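PDB 4QHS: flagellar regulatory protein C from Vibrio cholerae, which probably hydrolyses ATP through its heptameric AAA+ domain to activate sigma-54-dependent transcription of flagellar genes. Local coordinates for residues 35-40 and 150-155; 62-67 and 110-115; 238-243 and 252-257. All coordinates share one frame; numbering follows the deposited sequence.

In the fold
From the N terminus, residues 35-40 leave the end of helix 23-35 and lead into strand 41-44; contact 1 brings them to strand 152-157, closing a loop of 109 intervening residues. Contact 2 falls within that span, joining the turns of 62-67, after helix 51-61, to the start of strand 112-116. Strands 112-116 and 152-157 are neighbours in the parallel sheet, so the two contacts touch: L154 O lies 2.7 Å from L115 N, and their centres are 7 Å apart. Contact 3 follows in series, a short closure of helix 233-247 by the loop after it in the lid. Its centre is 38 Å from that of contact 1, across the chain's centre.

Contact 1: residues 35-40 and 150-155; sequences AKTDAN and DVRVLA
R152 reaches from its strand to A39; two of its hydrogen bonds converge on A39 O, the others going to the end of helix 23-35. NE donates to A39 O at 2.8 Å with an N-H...O angle of 145°, and the oxygen lies 17° out of the guanidinium plane. R152 NH2 adds a weak bond to A39 O at 3.1 Å, and NH1 a weak one to A35 O at 3.4 Å. V34 O also accepts from NH2. T37 O lies over one guanidinium face, 3.2 Å from R152 NH1 but too poorly angled for a hydrogen bond. A bend at chi2 (-104°) turns the arginine chain toward these carbonyls.

The carbonyls belong to the connection from helix 23-35 to strand 41-44 of the AAA+ parallel sheet, where 41-44 and 152-157 are neighbours. Its loop contains an ST turn: T37 OG1 accepts from A39 N at 3.1 Å, while also bonding to V34 O.

The rest are approaches to carbon. N40 CA makes a CH...O contact with V153 O at 3.3 Å, and N40 OD1 sits 3.3 Å from V153 CB. D38 and R152 cross obliquely, the aspartate's salt bridge being with R64; A39 packs on I246 of a neighbouring subunit.

Contact 2: residues 62-67 and 110-115; sequences SPRKEG and GGTILL
R64 lays the edge of its guanidinium against the backbone at G111. NE donates to G111 O at 2.7 Å with an N-H...O angle of 148°, and R64 NH2 adds a weak bond to G111 O at 3.3 Å, so two nitrogens share one oxygen. The fit is not flat: the oxygen lies 20° out of the guanidinium plane, and NE is tilted from the plane of the carbonyl. The chain bends at chi3 (76°), which turns NE to the strand. Behind the guanidinium, R64 CD comes within 4.2 Å of T112 OG1. The charged end is shared with D38, which forms a salt bridge with NH1, and with D150, a long and weak ion pair to NH2; both acids probably help to set the rotation of the group.

S62 and T112 meet through a water, which donates to S62 OG at 2.7 Å and is 2.9 Å from T112 OG1. T112 OG1 also bonds to H59 ND1, and S62 OG also bonds to H59 O. S62 OG accepts from R64 N at 3.2 Å, an ST turn that coincides with the first of two successive type I turns, S62 to K65 and R64 to G67. At the second turn's end the backbones approach, with G67 CA 4.5 Å from G111 CA.

These turns link helix 51-61 to strand 69-73, the helix-to-strand part of a beta-alpha-beta crossover in the AAA+ core. H59 of that helix also bonds to G67 O, while T112 pairs through its backbone with I70 on one neighbouring strand and packs against R152 and L154 on the other.

Contact 3: residues 238-243 and 252-257; sequences DNVVQR and HIQSEH
V240 O and S255 N are joined by a water that takes a place between helix and loop: it donates to V240 O at 2.8 Å and accepts from S255 N at 3.1 Å. The two residues are also the nearest pair by CA atoms, 6.7 Å apart.

Beside this bridge V240 directs both methyls at the loop, CG1 standing anti to the backbone N (chi1 167°). CG1 touches Q254 CG at 3.7 Å. E256 OE2 rests against both methyls, 3.9 Å from V240 CG1 and CG2. That oxygen is buried here without a polar partner in the model.

R243, one turn further along the helix, brings its aliphatic part to S255: CD meets S255 CB at 4.0 Å. Its chain is extended as far as CD and then bends at chi3 (-61°), which places NH1 3.1 Å from S255 O. The imidazole edge of H257 approaches one guanidinium face near its rim, with CD2 4.2 Å from R243 NE, although H257 is poorly ordered. N239 O covers the opposite face of the same guanidinium, over its centre.

The contact belongs to the lid domain of the AAA+ module, where the loop after helix 233-247 returns to pass across the helix face at V240 and R243. Q254 continues onto A221, K224 and L225 of helix 219-226, V240 also packs on L225, and W230 lies against both V240 and E256. Where the helix meets a neighbouring subunit, R243 NH2 bonds to N179 O and N239 ND2 to Y176 O of that subunit, joining the lid to the end of helix 172-178 and the residues just after it in that neighbouring subunit.

Contact 1: residues 35-40 and 150-155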
ATOM      1  N   ALA A  35      50.126  10.893  -6.318  1.00 39.09           N
ATOM      2  CA  ALA A  35      50.126  10.274  -7.637  1.00 43.11           C
ATOM      3  C   ALA A  35      51.208   9.213  -7.707  1.00 41.89           C
ATOM      4  O   ALA A  35      50.980   8.135  -8.228  1.00 53.31           O
ATOM      5  CB  ALA A  35      50.309  11.320  -8.727  1.00 37.65           C
ATOM      6  N   LYS A  36      52.346   9.504  -7.128  1.00 41.82           N
ATOM      7  CA  LYS A  36      53.432   8.576  -7.129  1.00 53.90           C
ATOM      8  C   LYS A  36      53.130   7.303  -6.372  1.00 51.40           C
ATOM      9  O   LYS A  36      53.808   6.325  -6.545  1.00 50.69           O
ATOM     10  CB  LYS A  36      54.687   9.251  -6.608  1.00 55.58           C
ATOM     11  CG  LYS A  36      55.324  10.147  -7.625  1.00 72.90           C
ATOM     12  CD  LYS A  36      55.522  11.547  -7.109  1.00 89.61           C
ATOM     13  CE  LYS A  36      56.974  12.000  -7.217  1.00 99.12           C
ATOM     14  NZ  LYS A  36      57.710  11.884  -5.932  1.00 99.03           N
ATOM     15  N   THR A  37      52.098   7.311  -5.552  1.00 46.07           N
ATOM     16  CA  THR A  37      51.696   6.118  -4.827  1.00 41.58           C
ATOM     17  C   THR A  37      50.450   5.451  -5.384  1.00 47.21           C
ATOM     18  O   THR A  37      49.942   5.847  -6.387  1.00 49.68           O
ATOM     19  CB  THR A  37      51.477   6.416  -3.357  1.00 40.01           C
ATOM     20  OG1 THR A  37      50.167   6.915  -3.155  1.00 33.20           O
ATOM     21  CG2 THR A  37      52.452   7.430  -2.889  1.00 34.75           C
ATOM     22  N   ASP A  38      49.976   4.425  -4.702  1.00 43.56           N
ATOM     23  CA  ASP A  38      48.813   3.686  -5.120  1.00 37.40           C
ATOM     24  C   ASP A  38      47.598   3.993  -4.273  1.00 48.09           C
ATOM     25  O   ASP A  38      46.584   3.365  -4.403  1.00 45.78           O
ATOM     26  CB  ASP A  38      49.085   2.191  -5.046  1.00 49.81           C
ATOM     27  CG  ASP A  38      49.381   1.578  -6.391  1.00 68.23           C
ATOM     28  OD1 ASP A  38      49.219   2.233  -7.422  1.00 74.05           O
ATOM     29  OD2 ASP A  38      49.787   0.419  -6.424  1.00 73.46           O
ATOM     30  N   ALA A  39      47.706   4.976  -3.409  1.00 45.81           N
ATOM     31  CA  ALA A  39      46.649   5.305  -2.478  1.00 42.28           C
ATOM     32  C   ALA A  39      45.382   5.818  -3.125  1.00 43.05           C
ATOM     33  O   ALA A  39      45.421   6.419  -4.158  1.00 36.45           O
ATOM     34  CB  ALA A  39      47.134   6.295  -1.499  1.00 33.73           C
ATOM     35  N   ASN A  40      44.265   5.579  -2.466  1.00 39.43           N
ATOM     36  CA  ASN A  40      43.000   6.109  -2.882  1.00 30.94           C
ATOM     37  C   ASN A  40      42.987   7.583  -2.666  1.00 38.06           C
ATOM     38  O   ASN A  40      43.486   8.057  -1.690  1.00 34.77           O
ATOM     39  CB  ASN A  40      41.869   5.522  -2.089  1.00 31.12           C
ATOM     40  CG  ASN A  40      41.717   4.073  -2.279  1.00 37.02           C
ATOM     41  OD1 ASN A  40      41.941   3.537  -3.332  1.00 43.43           O
ATOM     42  ND2 ASN A  40      41.301   3.430  -1.256  1.00 46.38           N
ATOM     43  N   ASP A 150      43.658  -5.089 -10.035  1.00 40.43           N
ATOM     44  CA  ASP A 150      44.864  -4.286  -9.865  1.00 49.49           C
ATOM     45  C   ASP A 150      44.539  -2.881 -10.373  1.00 42.03           C
ATOM     46  O   ASP A 150      44.884  -2.526 -11.502  1.00 47.78           O
ATOM     47  CB  ASP A 150      46.048  -4.887 -10.632  1.00 55.11           C
ATOM     48  CG  ASP A 150      47.307  -4.000 -10.587  1.00 69.01           C
ATOM     49  OD1 ASP A 150      47.585  -3.377  -9.539  1.00 61.53           O
ATOM     50  OD2 ASP A 150      48.020  -3.928 -11.613  1.00 78.51           O
ATOM     51  N   VAL A 151      43.842  -2.110  -9.550  1.00 42.68           N
ATOM     52  CA  VAL A 151      43.218  -0.864  -9.983  1.00 42.51           C
ATOM     53  C   VAL A 151      43.358   0.247  -8.923  1.00 39.86           C
ATOM     54  O   VAL A 151      43.060   0.048  -7.749  1.00 31.27           O
ATOM     55  CB  VAL A 151      41.704  -1.076 -10.301  1.00 45.38           C
ATOM     56  CG1 VAL A 151      41.016   0.247 -10.636  1.00 35.11           C
ATOM     57  CG2 VAL A 151      41.512  -2.085 -11.438  1.00 43.43           C
ATOM     58  N   ARG A 152      43.818   1.412  -9.362  1.00 37.37           N
ATOM     59  CA  ARG A 152      43.954   2.576  -8.504  1.00 32.34           C
ATOM     60  C   ARG A 152      42.627   3.312  -8.483  1.00 38.02           C
ATOM     61  O   ARG A 152      42.023   3.563  -9.534  1.00 37.97           O
ATOM     62  CB  ARG A 152      45.073   3.498  -9.012  1.00 43.05           C
ATOM     63  CG  ARG A 152      45.719   4.384  -7.949  1.00 40.89           C
ATOM     64  CD  ARG A 152      45.258   5.831  -8.017  1.00 34.75           C
ATOM     65  NE  ARG A 152      45.831   6.614  -6.920  1.00 49.15           N
ATOM     66  CZ  ARG A 152      46.984   7.280  -6.978  1.00 50.54           C
ATOM     67  NH1 ARG A 152      47.701   7.280  -8.095  1.00 39.23           N
ATOM     68  NH2 ARG A 152      47.419   7.958  -5.916  1.00 38.67           N
ATOM     69  N   VAL A 153      42.167   3.659  -7.294  1.00 30.30           N
ATOM     70  CA  VAL A 153      40.881   4.316  -7.159  1.00 37.61           C
ATOM     71  C   VAL A 153      41.004   5.809  -6.868  1.00 44.53           C
ATOM     72  O   VAL A 153      41.703   6.230  -5.942  1.00 48.84           O
ATOM     73  CB  VAL A 153      40.047   3.672  -6.054  1.00 39.15           C
ATOM     74  CG1 VAL A 153      38.832   4.520  -5.768  1.00 37.08           C
ATOM     75  CG2 VAL A 153      39.645   2.266  -6.468  1.00 44.58           C
ATOM     76  N   LEU A 154      40.329   6.592  -7.694  1.00 38.70           N
ATOM     77  CA  LEU A 154      40.110   7.999  -7.442  1.00 42.64           C
ATOM     78  C   LEU A 154      38.614   8.179  -7.252  1.00 36.90           C
ATOM     79  O   LEU A 154      37.825   7.505  -7.918  1.00 40.34           O
ATOM     80  CB  LEU A 154      40.624   8.874  -8.596  1.00 37.43           C
ATOM     81  CG  LEU A 154      42.044   8.681  -9.135  1.00 42.83           C
ATOM     82  CD1 LEU A 154      42.282   9.655 -10.260  1.00 50.79           C
ATOM     83  CD2 LEU A 154      43.089   8.857  -8.069  1.00 42.23           C
ATOM     84  N   ALA A 155      38.233   9.069  -6.341  1.00 39.26           N
ATOM     85  CA  ALA A 155      36.828   9.417  -6.133  1.00 40.46           C
ATOM     86  C   ALA A 155      36.642  10.919  -5.979  1.00 44.73           C
ATOM     87  O   ALA A 155      37.586  11.633  -5.647  1.00 44.61           O
ATOM     88  CB  ALA A 155      36.280   8.715  -4.915  1.00 29.29           C
TER

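Contact 2: residues 62-67 and 110-115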
ATOM      1  N   SER A  62      51.315   9.314 -12.267  1.00 44.10           N
ATOM      2  CA  SER A  62      51.518   8.084 -11.527  1.00 38.33           C
ATOM      3  C   SER A  62      52.168   7.048 -12.438  1.00 45.02           C
ATOM      4  O   SER A  62      52.109   7.172 -13.654  1.00 46.99           O
ATOM      5  CB  SER A  62      50.172   7.567 -10.989  1.00 38.46           C
ATOM      6  OG  SER A  62      49.499   6.831 -11.979  1.00 43.89           O
ATOM      7  N   PRO A  63      52.776   6.008 -11.860  1.00 51.59           N
ATOM      8  CA  PRO A  63      53.365   4.945 -12.685  1.00 53.12           C
ATOM      9  C   PRO A  63      52.346   4.184 -13.555  1.00 54.56           C
ATOM     10  O   PRO A  63      52.738   3.407 -14.424  1.00 58.97           O
ATOM     11  CB  PRO A  63      53.983   4.009 -11.641  1.00 58.22           C
ATOM     12  CG  PRO A  63      53.187   4.263 -10.395  1.00 55.45           C
ATOM     13  CD  PRO A  63      52.930   5.729 -10.420  1.00 50.16           C
ATOM     14  N   ARG A  64      51.058   4.412 -13.339  1.00 53.67           N
ATOM     15  CA  ARG A  64      50.024   3.712 -14.099  1.00 57.40           C
ATOM     16  C   ARG A  64      49.595   4.491 -15.335  1.00 55.02           C
ATOM     17  O   ARG A  64      48.618   4.133 -15.985  1.00 58.67           O
ATOM     18  CB  ARG A  64      48.803   3.446 -13.201  1.00 57.58           C
ATOM     19  CG  ARG A  64      49.192   2.950 -11.826  1.00 60.73           C
ATOM     20  CD  ARG A  64      48.008   2.827 -10.915  1.00 54.48           C
ATOM     21  NE  ARG A  64      47.240   1.650 -11.243  1.00 62.45           N
ATOM     22  CZ  ARG A  64      47.444   0.457 -10.707  1.00 59.33           C
ATOM     23  NH1 ARG A  64      48.393   0.279  -9.800  1.00 57.74           N
ATOM     24  NH2 ARG A  64      46.696  -0.555 -11.087  1.00 46.78           N
ATOM     25  N   LYS A  65      50.320   5.562 -15.642  1.00 48.24           N
ATOM     26  CA  LYS A  65      49.957   6.482 -16.718  1.00 55.47           C
ATOM     27  C   LYS A  65      49.650   5.820 -18.082  1.00 61.44           C
ATOM     28  O   LYS A  65      48.739   6.245 -18.791  1.00 65.99           O
ATOM     29  CB  LYS A  65      51.073   7.520 -16.895  1.00 58.02           C
ATOM     30  CG  LYS A  65      50.956   8.371 -18.152  1.00 72.51           C
ATOM     31  CD  LYS A  65      52.182   9.263 -18.351  1.00 78.10           C
ATOM     32  CE  LYS A  65      52.105  10.032 -19.671  1.00 79.98           C
ATOM     33  NZ  LYS A  65      53.302  10.895 -19.906  1.00 77.30           N
ATOM     34  N   GLU A  66      50.388   4.778 -18.449  1.00 52.53           N
ATOM     35  CA  GLU A  66      50.189   4.184 -19.768  1.00 61.89           C
ATOM     36  C   GLU A  66      48.941   3.310 -19.780  1.00 65.58           C
ATOM     37  O   GLU A  66      48.401   2.987 -20.842  1.00 70.62           O
ATOM     38  CB  GLU A  66      51.414   3.371 -20.198  1.00 62.26           C
ATOM     39  CG  GLU A  66      52.666   4.204 -20.347  1.00 74.87           C
ATOM     40  CD  GLU A  66      52.472   5.385 -21.286  1.00 91.52           C
ATOM     41  OE1 GLU A  66      52.505   6.537 -20.809  1.00 96.27           O
ATOM     42  OE2 GLU A  66      52.285   5.165 -22.501  1.00100.29           O
ATOM     43  N   GLY A  67      48.489   2.939 -18.586  1.00 62.09           N
ATOM     44  CA  GLY A  67      47.340   2.065 -18.442  1.00 64.00           C
ATOM     45  C   GLY A  67      46.014   2.785 -18.587  1.00 53.59           C
ATOM     46  O   GLY A  67      45.980   3.999 -18.773  1.00 60.71           O
ATOM     47  N   GLY A 110      44.843  -2.740 -14.318  1.00 58.95           N
ATOM     48  CA  GLY A 110      46.196  -2.262 -14.558  1.00 53.63           C
ATOM     49  C   GLY A 110      46.278  -0.753 -14.625  1.00 51.59           C
ATOM     50  O   GLY A 110      47.371  -0.206 -14.766  1.00 53.71           O
ATOM     51  N   GLY A 111      45.130  -0.080 -14.510  1.00 48.52           N
ATOM     52  CA  GLY A 111      45.084   1.373 -14.594  1.00 48.33           C
ATOM     53  C   GLY A 111      44.432   2.099 -13.422  1.00 49.21           C
ATOM     54  O   GLY A 111      44.764   1.854 -12.261  1.00 46.11           O
ATOM     55  N   THR A 112      43.509   3.005 -13.737  1.00 35.11           N
ATOM     56  CA  THR A 112      42.875   3.862 -12.732  1.00 33.01           C
ATOM     57  C   THR A 112      41.392   4.009 -12.981  1.00 32.92           C
ATOM     58  O   THR A 112      40.951   4.129 -14.135  1.00 40.54           O
ATOM     59  CB  THR A 112      43.509   5.276 -12.713  1.00 38.80           C
ATOM     60  OG1 THR A 112      44.882   5.165 -12.359  1.00 39.79           O
ATOM     61  CG2 THR A 112      42.822   6.169 -11.711  1.00 38.91           C
ATOM     62  N   ILE A 113      40.595   3.969 -11.939  1.00 34.60           N
ATOM     63  CA  ILE A 113      39.187   4.251 -12.069  1.00 30.39           C
ATOM     64  C   ILE A 113      38.826   5.480 -11.267  1.00 36.91           C
ATOM     65  O   ILE A 113      39.304   5.670 -10.189  1.00 31.13           O
ATOM     66  CB  ILE A 113      38.309   3.053 -11.700  1.00 31.67           C
ATOM     67  CG1 ILE A 113      36.856   3.326 -12.057  1.00 32.18           C
ATOM     68  CG2 ILE A 113      38.384   2.768 -10.273  1.00 27.51           C
ATOM     69  CD1 ILE A 113      36.016   2.117 -12.148  1.00 28.04           C
ATOM     70  N   LEU A 114      38.007   6.328 -11.850  1.00 29.32           N
ATOM     71  CA  LEU A 114      37.495   7.497 -11.205  1.00 33.80           C
ATOM     72  C   LEU A 114      36.036   7.320 -10.885  1.00 37.04           C
ATOM     73  O   LEU A 114      35.238   7.136 -11.748  1.00 38.41           O
ATOM     74  CB  LEU A 114      37.673   8.715 -12.082  1.00 33.93           C
ATOM     75  CG  LEU A 114      36.851   9.934 -11.712  1.00 35.95           C
ATOM     76  CD1 LEU A 114      37.144  10.382 -10.336  1.00 31.29           C
ATOM     77  CD2 LEU A 114      37.154  11.007 -12.648  1.00 36.01           C
ATOM     78  N   LEU A 115      35.701   7.374  -9.617  1.00 34.41           N
ATOM     79  CA  LEU A 115      34.332   7.276  -9.212  1.00 35.79           C
ATOM     80  C   LEU A 115      33.819   8.637  -8.839  1.00 44.19           C
ATOM     81  O   LEU A 115      33.956   9.061  -7.733  1.00 40.64           O
ATOM     82  CB  LEU A 115      34.193   6.329  -8.050  1.00 32.73           C
ATOM     83  CG  LEU A 115      34.811   4.974  -8.243  1.00 32.49           C
ATOM     84  CD1 LEU A 115      34.892   4.355  -6.938  1.00 37.35           C
ATOM     85  CD2 LEU A 115      33.987   4.153  -9.139  1.00 27.98           C
TER
HETATM   86  O   HOH W   1      47.073   6.397 -10.817  1.00 40.61           O

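Contact 3: residues 238-243 and 252-257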
ATOM      1  N   ASP A 238      32.300  28.540 -18.184  1.00 37.06           N
ATOM      2  CA  ASP A 238      32.268  27.971 -19.491  1.00 52.64           C
ATOM      3  C   ASP A 238      31.110  28.557 -20.243  1.00 52.92           C
ATOM      4  O   ASP A 238      31.250  28.940 -21.366  1.00 56.37           O
ATOM      5  CB  ASP A 238      32.150  26.469 -19.427  1.00 51.75           C
ATOM      6  CG  ASP A 238      32.956  25.791 -20.476  1.00 65.26           C
ATOM      7  OD1 ASP A 238      32.768  26.087 -21.650  1.00 73.02           O
ATOM      8  OD2 ASP A 238      33.788  24.950 -20.140  1.00 70.73           O
ATOM      9  N   ASN A 239      29.969  28.647 -19.603  1.00 47.86           N
ATOM     10  CA  ASN A 239      28.834  29.252 -20.239  1.00 50.31           C
ATOM     11  C   ASN A 239      29.089  30.675 -20.686  1.00 51.72           C
ATOM     12  O   ASN A 239      28.765  31.028 -21.786  1.00 50.10           O
ATOM     13  CB  ASN A 239      27.621  29.224 -19.329  1.00 49.40           C
ATOM     14  CG  ASN A 239      26.780  28.013 -19.526  1.00 60.63           C
ATOM     15  OD1 ASN A 239      27.168  27.085 -20.190  1.00 59.09           O
ATOM     16  ND2 ASN A 239      25.617  28.017 -18.938  1.00 70.15           N
ATOM     17  N   VAL A 240      29.635  31.489 -19.807  1.00 37.83           N
ATOM     18  CA  VAL A 240      29.789  32.887 -20.074  1.00 33.85           C
ATOM     19  C   VAL A 240      30.769  33.086 -21.218  1.00 43.13           C
ATOM     20  O   VAL A 240      30.551  33.865 -22.103  1.00 37.41           O
ATOM     21  CB  VAL A 240      30.262  33.591 -18.815  1.00 43.04           C
ATOM     22  CG1 VAL A 240      30.727  34.971 -19.107  1.00 40.46           C
ATOM     23  CG2 VAL A 240      29.185  33.606 -17.791  1.00 34.91           C
ATOM     24  N   VAL A 241      31.848  32.340 -21.197  1.00 39.42           N
ATOM     25  CA  VAL A 241      32.843  32.458 -22.218  1.00 45.23           C
ATOM     26  C   VAL A 241      32.331  32.054 -23.567  1.00 42.90           C
ATOM     27  O   VAL A 241      32.553  32.723 -24.525  1.00 48.76           O
ATOM     28  CB  VAL A 241      34.054  31.642 -21.885  1.00 49.40           C
ATOM     29  CG1 VAL A 241      35.021  31.716 -23.001  1.00 51.43           C
ATOM     30  CG2 VAL A 241      34.682  32.163 -20.650  1.00 40.82           C
ATOM     31  N   GLN A 242      31.630  30.949 -23.628  1.00 45.71           N
ATOM     32  CA  GLN A 242      31.040  30.489 -24.865  1.00 52.02           C
ATOM     33  C   GLN A 242      30.023  31.472 -25.400  1.00 51.33           C
ATOM     34  O   GLN A 242      29.987  31.739 -26.564  1.00 50.77           O
ATOM     35  CB  GLN A 242      30.349  29.161 -24.639  1.00 50.82           C
ATOM     36  CG  GLN A 242      30.959  28.021 -25.336  1.00 68.55           C
ATOM     37  CD  GLN A 242      30.153  26.756 -25.187  1.00 80.73           C
ATOM     38  OE1 GLN A 242      30.437  25.950 -24.338  1.00 68.89           O
ATOM     39  NE2 GLN A 242      29.142  26.584 -26.016  1.00 91.38           N
ATOM     40  N   ARG A 243      29.197  31.991 -24.520  1.00 38.67           N
ATOM     41  CA  ARG A 243      28.256  33.007 -24.876  1.00 39.22           C
ATOM     42  C   ARG A 243      28.994  34.208 -25.436  1.00 47.67           C
ATOM     43  O   ARG A 243      28.610  34.774 -26.428  1.00 45.74           O
ATOM     44  CB  ARG A 243      27.443  33.409 -23.650  1.00 43.14           C
ATOM     45  CG  ARG A 243      26.351  34.363 -23.886  1.00 33.16           C
ATOM     46  CD  ARG A 243      25.732  34.783 -22.608  1.00 44.89           C
ATOM     47  NE  ARG A 243      25.166  33.657 -21.906  1.00 58.61           N
ATOM     48  CZ  ARG A 243      25.493  33.279 -20.686  1.00 55.97           C
ATOM     49  NH1 ARG A 243      26.382  33.934 -19.993  1.00 49.43           N
ATOM     50  NH2 ARG A 243      24.925  32.234 -20.162  1.00 56.97           N
ATOM     51  N   HIS A 252      34.392  41.823 -25.452  1.00 70.75           N
ATOM     52  CA  HIS A 252      34.309  43.193 -24.956  1.00 76.07           C
ATOM     53  C   HIS A 252      33.379  43.330 -23.743  1.00 81.42           C
ATOM     54  O   HIS A 252      33.824  43.585 -22.617  1.00 72.46           O
ATOM     55  CB  HIS A 252      33.830  44.105 -26.076  1.00 81.11           C
ATOM     56  CG  HIS A 252      34.465  45.455 -26.062  1.00100.78           C
ATOM     57  ND1 HIS A 252      33.827  46.570 -25.562  1.00113.02           N
ATOM     58  CD2 HIS A 252      35.683  45.872 -26.481  1.00 99.79           C
ATOM     59  CE1 HIS A 252      34.624  47.618 -25.679  1.00113.54           C
ATOM     60  NE2 HIS A 252      35.756  47.221 -26.235  1.00107.70           N
ATOM     61  N   ILE A 253      32.080  43.198 -24.005  1.00 82.70           N
ATOM     62  CA  ILE A 253      31.062  43.133 -22.965  1.00 73.32           C
ATOM     63  C   ILE A 253      30.325  41.805 -23.155  1.00 80.58           C
ATOM     64  O   ILE A 253      30.017  41.395 -24.279  1.00 57.23           O
ATOM     65  CB  ILE A 253      30.071  44.344 -23.007  1.00 64.90           C
ATOM     66  CG1 ILE A 253      29.004  44.209 -24.115  1.00 81.67           C
ATOM     67  CG2 ILE A 253      30.831  45.631 -23.187  1.00 87.01           C
ATOM     68  CD1 ILE A 253      27.683  43.386 -23.731  1.00 64.89           C
ATOM     69  N   GLN A 254      30.051  41.133 -22.045  1.00 76.06           N
ATOM     70  CA  GLN A 254      29.427  39.834 -22.084  1.00 60.71           C
ATOM     71  C   GLN A 254      28.576  39.619 -20.811  1.00 68.86           C
ATOM     72  O   GLN A 254      28.747  40.321 -19.816  1.00 58.76           O
ATOM     73  CB  GLN A 254      30.487  38.764 -22.245  1.00 67.26           C
ATOM     74  CG  GLN A 254      30.950  38.181 -20.932  1.00 74.03           C
ATOM     75  CD  GLN A 254      31.692  39.169 -20.086  1.00 66.67           C
ATOM     76  OE1 GLN A 254      31.288  39.462 -18.956  1.00 58.85           O
ATOM     77  NE2 GLN A 254      32.803  39.676 -20.609  1.00 56.78           N
ATOM     78  N   SER A 255      27.661  38.650 -20.852  1.00 61.00           N
ATOM     79  CA  SER A 255      26.471  38.715 -20.018  1.00 62.22           C
ATOM     80  C   SER A 255      26.464  37.829 -18.780  1.00 71.61           C
ATOM     81  O   SER A 255      26.960  36.701 -18.793  1.00 74.71           O
ATOM     82  CB  SER A 255      25.244  38.376 -20.871  1.00 67.87           C
ATOM     83  OG  SER A 255      25.161  39.225 -22.001  1.00 85.67           O
ATOM     84  N   GLU A 256      25.878  38.357 -17.707  1.00 73.57           N
ATOM     85  CA  GLU A 256      25.494  37.523 -16.571  1.00 86.38           C
ATOM     86  C   GLU A 256      24.377  38.049 -15.639  1.00101.51           C
ATOM     87  O   GLU A 256      24.575  38.054 -14.429  1.00 93.62           O
ATOM     88  CB  GLU A 256      26.738  37.244 -15.734  1.00 75.90           C
ATOM     89  CG  GLU A 256      27.651  38.418 -15.611  1.00 73.51           C
ATOM     90  CD  GLU A 256      29.081  38.005 -15.377  1.00 71.42           C
ATOM     91  OE1 GLU A 256      29.706  38.586 -14.467  1.00 77.36           O
ATOM     92  OE2 GLU A 256      29.577  37.111 -16.107  1.00 60.48           O
ATOM     93  N   HIS A 257      23.201  38.444 -16.142  1.00126.85           N
ATOM     94  CA  HIS A 257      22.810  38.483 -17.557  1.00135.77           C
ATOM     95  C   HIS A 257      21.979  39.758 -17.767  1.00141.63           C
ATOM     96  O   HIS A 257      20.958  39.939 -17.104  1.00148.38           O
ATOM     97  CB  HIS A 257      22.013  37.226 -17.946  1.00134.84           C
ATOM     98  CG  HIS A 257      21.735  37.103 -19.416  1.00131.69           C
ATOM     99  ND1 HIS A 257      20.717  37.789 -20.043  1.00134.96           N
ATOM    100  CD2 HIS A 257      22.330  36.355 -20.375  1.00126.15           C
ATOM    101  CE1 HIS A 257      20.705  37.479 -21.328  1.00133.65           C
ATOM    102  NE2 HIS A 257      21.674  36.610 -21.556  1.00128.77           N
TER
HETATM  103  O   HOH W   2      28.790  36.085 -22.080  1.00 40.98           O